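Local coordinates for PPC domain-containing protein (Pyrococcus horikoshii, PDB 2DT4), which is of unknown function but belongs to the plant- and prokaryote-conserved (PPC) family and packs as three copies in the deposited assembly, at the interface of chains A and B. Sequence-based numbering; all coordinates share one arbitrary frame. Chains: chain A/B, Hypothetical protein PH0802.

Contact 1: the interface of chains A and B. Residues chain A 11-14; chain B 4-6, 37, 121, 126, 138.
A:Thr11 to A:Leu13 in strand 5-16 of one PPC domain run antiparallel to B:Gly4 to B:Phe6 of the next, so the two amino-terminal strands extend a beta-sheet across the subunit boundary. The amide N of B:Phe6 donates to the carbonyl O of A:Thr11 over 2.9 Å, and the N of A:Leu13 donates to the O of B:Gly4 just ahead of the B strand. Water 1 continues the ladder, lying 3.0 Å from the N of A:Thr11 and also bonded to the O of B:Phe6. A:Leu13 is the main apolar plug: with CG anti to the backbone N (chi1 -179°), its branch reaches into chain B. There CG meets CH2 at the rim of the B:Trp138 indole at 3.7 Å, the two side chains crossing at about a right angle. Its CB packs on methyl CD1 of B:Leu121 at 3.7 Å, while CD2 reaches CD1 of B:Ile126 at 4.0 Å. Within chain B that same B:Ile126 methyl sits over the centre of the same indole face, next to the A:Leu13 branch at the CH2 rim. The B:Phe6 ring turns its edge to the carbonyl O of A:Leu13, which lies in the ring plane. Beside the plug, methyl CG2 of A:Thr11 touches CD2 of B:Leu121 at 3.8 Å. A:Tyr12 points away from A:Leu13, its ring crossed by the B:Met5 chain, whose CB lies 3.8 Å from ring atom CE1 of A:Tyr12.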
loop_
_atom_site.group_PDB
_atom_site.type_symbol
_atom_site.label_atom_id
_atom_site.label_comp_id
_atom_site.label_asym_id
_atom_site.label_seq_id
_atom_site.Cartn_x
_atom_site.Cartn_y
_atom_site.Cartn_z
ATOM N N THR A 11 17.152 3.085 -3.032
ATOM C CA THR A 11 16.036 2.911 -2.097
ATOM C C THR A 11 16.043 4.061 -1.066
ATOM O O THR A 11 17.095 4.433 -0.551
ATOM C CB THR A 11 16.202 1.569 -1.385
ATOM O OG1 THR A 11 16.311 0.509 -2.354
ATOM C CG2 THR A 11 14.989 1.269 -0.522
ATOM N N TYR A 12 14.868 4.625 -0.761
ATOM C CA TYR A 12 14.755 5.764 0.124
ATOM C C TYR A 12 13.569 5.687 1.088
ATOM O O TYR A 12 12.535 5.097 0.780
ATOM C CB TYR A 12 14.594 7.063 -0.676
ATOM C CG TYR A 12 15.627 7.334 -1.773
ATOM C CD1 TYR A 12 16.679 8.203 -1.552
ATOM C CD2 TYR A 12 15.519 6.745 -3.029
ATOM C CE1 TYR A 12 17.590 8.485 -2.548
ATOM C CE2 TYR A 12 16.411 7.042 -4.029
ATOM C CZ TYR A 12 17.448 7.898 -3.778
ATOM O OH TYR A 12 18.330 8.218 -4.801
ATOM N N LEU A 13 13.738 6.296 2.252
ATOM C CA LEU A 13 12.695 6.421 3.260
ATOM C C LEU A 13 12.937 7.752 3.937
ATOM O O LEU A 13 14.035 7.976 4.442
ATOM C CB LEU A 13 12.761 5.271 4.279
ATOM C CG LEU A 13 11.658 5.342 5.346
ATOM C CD1 LEU A 13 10.259 5.263 4.733
ATOM C CD2 LEU A 13 11.881 4.245 6.376
ATOM N N PHE A 14 11.938 8.632 3.911
ATOM C CA PHE A 14 12.140 10.004 4.372
ATOM C C PHE A 14 10.851 10.658 4.798
ATOM O O PHE A 14 9.739 10.250 4.384
ATOM C CB PHE A 14 12.827 10.865 3.294
ATOM C CG PHE A 14 12.171 10.816 1.942
ATOM C CD1 PHE A 14 11.055 11.585 1.651
ATOM C CD2 PHE A 14 12.656 9.976 0.976
ATOM C CE1 PHE A 14 10.433 11.493 0.394
ATOM C CE2 PHE A 14 12.062 9.891 -0.262
ATOM C CZ PHE A 14 10.936 10.632 -0.556
ATOM N N GLY B 4 18.207 10.214 3.313
ATOM C CA GLY B 4 17.072 9.376 3.064
ATOM C C GLY B 4 17.370 8.125 2.271
ATOM O O GLY B 4 16.432 7.398 1.962
ATOM N N MET B 5 18.643 7.861 1.945
ATOM C CA MET B 5 18.988 6.726 1.091
ATOM C C MET B 5 19.514 5.562 1.953
ATOM O O MET B 5 20.347 5.738 2.872
ATOM C CB MET B 5 19.989 7.120 -0.004
ATOM C CG MET B 5 20.397 5.950 -0.865
ATOM S SD MET B 5 21.594 6.253 -2.199
ATOM C CE MET B 5 20.910 6.952 -2.831
ATOM N N PHE B 6 19.004 4.375 1.646
ATOM C CA PHE B 6 19.304 3.157 2.385
ATOM C C PHE B 6 19.573 2.001 1.436
ATOM O O PHE B 6 19.168 2.014 0.270
ATOM C CB PHE B 6 18.118 2.766 3.284
ATOM C CG PHE B 6 17.789 3.790 4.295
ATOM C CD1 PHE B 6 18.445 3.804 5.515
ATOM C CD2 PHE B 6 16.901 4.811 4.006
ATOM C CE1 PHE B 6 18.170 4.793 6.437
ATOM C CE2 PHE B 6 16.630 5.797 4.920
ATOM C CZ PHE B 6 17.289 5.793 6.146
ATOM N N THR B 37 15.210 -0.518 11.243
ATOM C CA THR B 37 14.486 0.268 10.248
ATOM C C THR B 37 13.872 -0.644 9.191
ATOM O O THR B 37 14.551 -1.497 8.665
ATOM C CB THR B 37 15.442 1.269 9.543
ATOM O OG1 THR B 37 16.147 2.057 10.538
ATOM C CG2 THR B 37 14.673 2.235 8.663
ATOM N N LEU B 121 15.724 -1.880 6.023
ATOM C CA LEU B 121 16.587 -0.890 5.372
ATOM C C LEU B 121 17.810 -0.627 6.243
ATOM O O LEU B 121 17.691 -0.582 7.476
ATOM C CB LEU B 121 15.814 0.409 5.217
ATOM C CG LEU B 121 14.551 0.338 4.353
ATOM C CD1 LEU B 121 13.904 1.708 4.259
ATOM C CD2 LEU B 121 14.778 -0.264 2.945
ATOM N N ILE B 126 17.869 7.084 11.375
ATOM C CA ILE B 126 16.533 7.564 11.042
ATOM C C ILE B 126 15.705 7.288 12.295
ATOM O O ILE B 126 15.223 6.194 12.524
ATOM C CB ILE B 126 15.940 6.963 9.727
ATOM C CG1 ILE B 126 14.586 7.569 9.387
ATOM C CG2 ILE B 126 15.866 5.460 9.764
ATOM C CD1 ILE B 126 14.093 7.158 8.014
ATOM N N TRP B 138 11.056 11.651 12.488
ATOM C CA TRP B 138 12.415 11.669 11.973
ATOM C C TRP B 138 12.818 13.098 11.600
ATOM O O TRP B 138 11.958 13.935 11.337
ATOM C CB TRP B 138 12.498 10.862 10.667
ATOM C CG TRP B 138 11.905 9.481 10.740
ATOM C CD1 TRP B 138 11.869 8.651 11.797
ATOM C CD2 TRP B 138 11.227 8.818 9.677
ATOM N NE1 TRP B 138 11.213 7.490 11.466
ATOM C CE2 TRP B 138 10.816 7.571 10.158
ATOM C CE3 TRP B 138 10.951 9.148 8.351
ATOM C CZ2 TRP B 138 10.125 6.652 9.362
ATOM C CZ3 TRP B 138 10.232 8.260 7.574
ATOM C CH2 TRP B 138 9.851 7.010 8.076
HETATM O O HOH W 1 19.941 2.394 -2.157
#

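Contact 2: the interface of chains A and B. Residues chain A 43-44, 71-73, 115; chain B 76-78, 89-91.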
loop_
_atom_site.group_PDB
_atom_site.type_symbol
_atom_site.label_atom_id
_atom_site.label_comp_id
_atom_site.label_asym_id
_atom_site.label_seq_id
_atom_site.Cartn_x
_atom_site.Cartn_y
_atom_site.Cartn_z
ATOM N N ILE A 43 2.513 7.192 4.221
ATOM C CA ILE A 43 1.495 7.557 5.195
ATOM C C ILE A 43 1.802 8.935 5.759
ATOM O O ILE A 43 2.883 9.498 5.564
ATOM C CB ILE A 43 1.431 6.514 6.358
ATOM C CG1 ILE A 43 2.764 6.401 7.108
ATOM C CG2 ILE A 43 0.963 5.120 5.829
ATOM C CD1 ILE A 43 2.717 5.490 8.340
ATOM N N GLY A 44 0.856 9.451 6.509
ATOM C CA GLY A 44 1.040 10.688 7.238
ATOM C C GLY A 44 -0.270 11.402 7.420
ATOM O O GLY A 44 -1.249 10.768 7.820
ATOM N N GLU A 71 -6.019 12.150 7.800
ATOM C CA GLU A 71 -4.993 11.119 7.940
ATOM C C GLU A 71 -4.725 10.495 6.552
ATOM O O GLU A 71 -5.658 10.081 5.830
ATOM C CB GLU A 71 -5.363 10.032 8.968
ATOM C CG GLU A 71 -5.487 10.557 10.397
ATOM C CD GLU A 71 -4.162 10.878 11.069
ATOM O OE1 GLU A 71 -4.127 11.732 11.988
ATOM O OE2 GLU A 71 -3.120 10.272 10.736
ATOM N N LEU A 72 -3.459 10.464 6.167
ATOM C CA LEU A 72 -3.037 9.861 4.909
ATOM C C LEU A 72 -2.843 8.376 5.197
ATOM O O LEU A 72 -1.807 7.957 5.670
ATOM C CB LEU A 72 -1.742 10.540 4.436
ATOM C CG LEU A 72 -1.321 10.592 2.945
ATOM C CD1 LEU A 72 0.165 10.564 2.721
ATOM C CD2 LEU A 72 -2.156 9.872 1.903
ATOM N N ILE A 73 -3.906 7.605 4.969
ATOM C CA ILE A 73 -3.952 6.204 5.330
ATOM C C ILE A 73 -3.128 5.376 4.358
ATOM O O ILE A 73 -2.355 4.515 4.767
ATOM C CB ILE A 73 -5.407 5.719 5.371
ATOM C CG1 ILE A 73 -6.166 6.414 6.502
ATOM C CG2 ILE A 73 -5.512 4.164 5.374
ATOM C CD1 ILE A 73 -7.665 6.258 6.425
ATOM N N GLU A 115 5.566 10.347 5.403
ATOM C CA GLU A 115 6.645 9.413 5.567
ATOM C C GLU A 115 6.545 8.538 4.334
ATOM O O GLU A 115 5.622 7.711 4.196
ATOM C CB GLU A 115 6.516 8.629 6.875
ATOM C CG GLU A 115 6.684 9.555 8.078
ATOM C CD GLU A 115 6.347 8.941 9.421
ATOM O OE1 GLU A 115 5.943 7.768 9.506
ATOM O OE2 GLU A 115 6.458 9.662 10.440
ATOM N N ILE B 76 0.012 0.068 5.875
ATOM C CA ILE B 76 1.209 0.637 5.277
ATOM C C ILE B 76 1.880 1.296 6.431
ATOM O O ILE B 76 1.232 1.979 7.208
ATOM C CB ILE B 76 0.989 1.660 4.145
ATOM C CG1 ILE B 76 0.280 0.989 2.956
ATOM C CG2 ILE B 76 2.304 2.240 3.711
ATOM C CD1 ILE B 76 -0.085 1.941 1.884
ATOM N N GLY B 77 3.176 1.112 6.565
ATOM C CA GLY B 77 3.862 1.792 7.632
ATOM C C GLY B 77 5.342 1.533 7.660
ATOM O O GLY B 77 5.932 1.120 6.675
ATOM N N ASN B 78 5.935 1.780 8.820
ATOM C CA ASN B 78 7.375 1.663 8.927
ATOM C C ASN B 78 7.786 1.307 10.348
ATOM O O ASN B 78 7.004 1.423 11.293
ATOM C CB ASN B 78 8.036 2.975 8.444
ATOM C CG ASN B 78 7.516 4.188 9.162
ATOM O OD1 ASN B 78 7.665 4.282 10.388
ATOM N ND2 ASN B 78 6.849 5.101 8.426
ATOM N N HIS B 89 5.013 2.236 13.282
ATOM C CA HIS B 89 4.030 3.274 12.971
ATOM C C HIS B 89 3.330 2.853 11.710
ATOM O O HIS B 89 3.969 2.683 10.679
ATOM C CB HIS B 89 4.676 4.638 12.809
ATOM C CG HIS B 89 3.698 5.754 12.654
ATOM N ND1 HIS B 89 2.519 5.804 13.373
ATOM C CD2 HIS B 89 3.694 6.841 11.841
ATOM C CE1 HIS B 89 1.847 6.893 13.027
ATOM N NE2 HIS B 89 2.543 7.541 12.112
ATOM N N ALA B 90 2.020 2.661 11.790
ATOM C CA ALA B 90 1.251 2.259 10.616
ATOM C C ALA B 90 -0.132 2.866 10.562
ATOM O O ALA B 90 -0.712 3.216 11.578
ATOM C CB ALA B 90 1.132 0.756 10.548
ATOM N N HIS B 91 -0.672 2.961 9.356
ATOM C CA HIS B 91 -2.047 3.417 9.114
ATOM C C HIS B 91 -2.782 2.286 8.434
ATOM O O HIS B 91 -2.183 1.479 7.729
ATOM C CB HIS B 91 -2.108 4.651 8.208
ATOM C CG HIS B 91 -1.702 5.918 8.896
ATOM N ND1 HIS B 91 -2.467 7.060 8.850
ATOM C CD2 HIS B 91 -0.649 6.206 9.695
ATOM C CE1 HIS B 91 -1.867 8.021 9.530
ATOM N NE2 HIS B 91 -0.759 7.532 10.052
HETATM O O HOH W 2 -2.877 1.776 4.871
HETATM O O HOH W 3 6.316 5.117 5.587
#
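A:Ile43 and B:His91 form the apolar centre of this side-by-side contact between PPC domains, where strand 38-46 of chain A lies against strands 69-82 and 85-95 of chain B. CB of A:Ile43 stands 3.8 Å above one face of the B:His91 imidazole, offset toward its rim, and CD1 reaches ring carbon CD2 at 3.7 Å. The other branch, CG2, passes alongside B:Ile76 and meets its CG2 at 3.8 Å. CG1 of A:Ile43 stands between the backbone N and carbonyl carbon (chi1 60°), sending CD1 on toward B:Gly77 and the B:His89 ring. A polar group of chain A borders the imidazole: CE1 of B:His91 lies 3.3 Å from the carbonyl O of A:Gly44. An alanine in place of B:His91 would probably open a gap under CB and CD1 of A:Ile43 and beside the A:Gly44 carbonyl. A direct hydrogen bond joins side chains: amide ND2 of B:Asn78 donates to carboxylate OE1 of A:Glu115 over 3.0 Å, nearly straight at 166°. The carboxylate receives it on the anti side, 31° out of its plane. OE1 also lies at the edge of the B:His89 ring, in plane, 3.4 Å from CD2. Waters complete the seam: water 2 bridges the carbonyl oxygens of A:Ile73 and B:His91, and water 3 links the O of A:Glu115 to ND2 of B:Asn78, 2.9 Å from that amide nitrogen.

Contact 1 and contact 2 belong to one A-B interface, their C-alpha centres about 15 Å apart. They share no residue, but strand 114-123 enters both from opposite partners: chain B supplies B:Leu121 to contact 1, chain A supplies A:Glu115 to contact 2. Contact 1 joins strand edges and is capped by apolar side chains; contact 2 is more polar, with histidines, carboxylates and water. Because the interface is not an exact two-fold, each copy presents different surfaces to its partner. With three copies in the assembly, this head-to-tail use of surfaces would be consistent with a closed trimer.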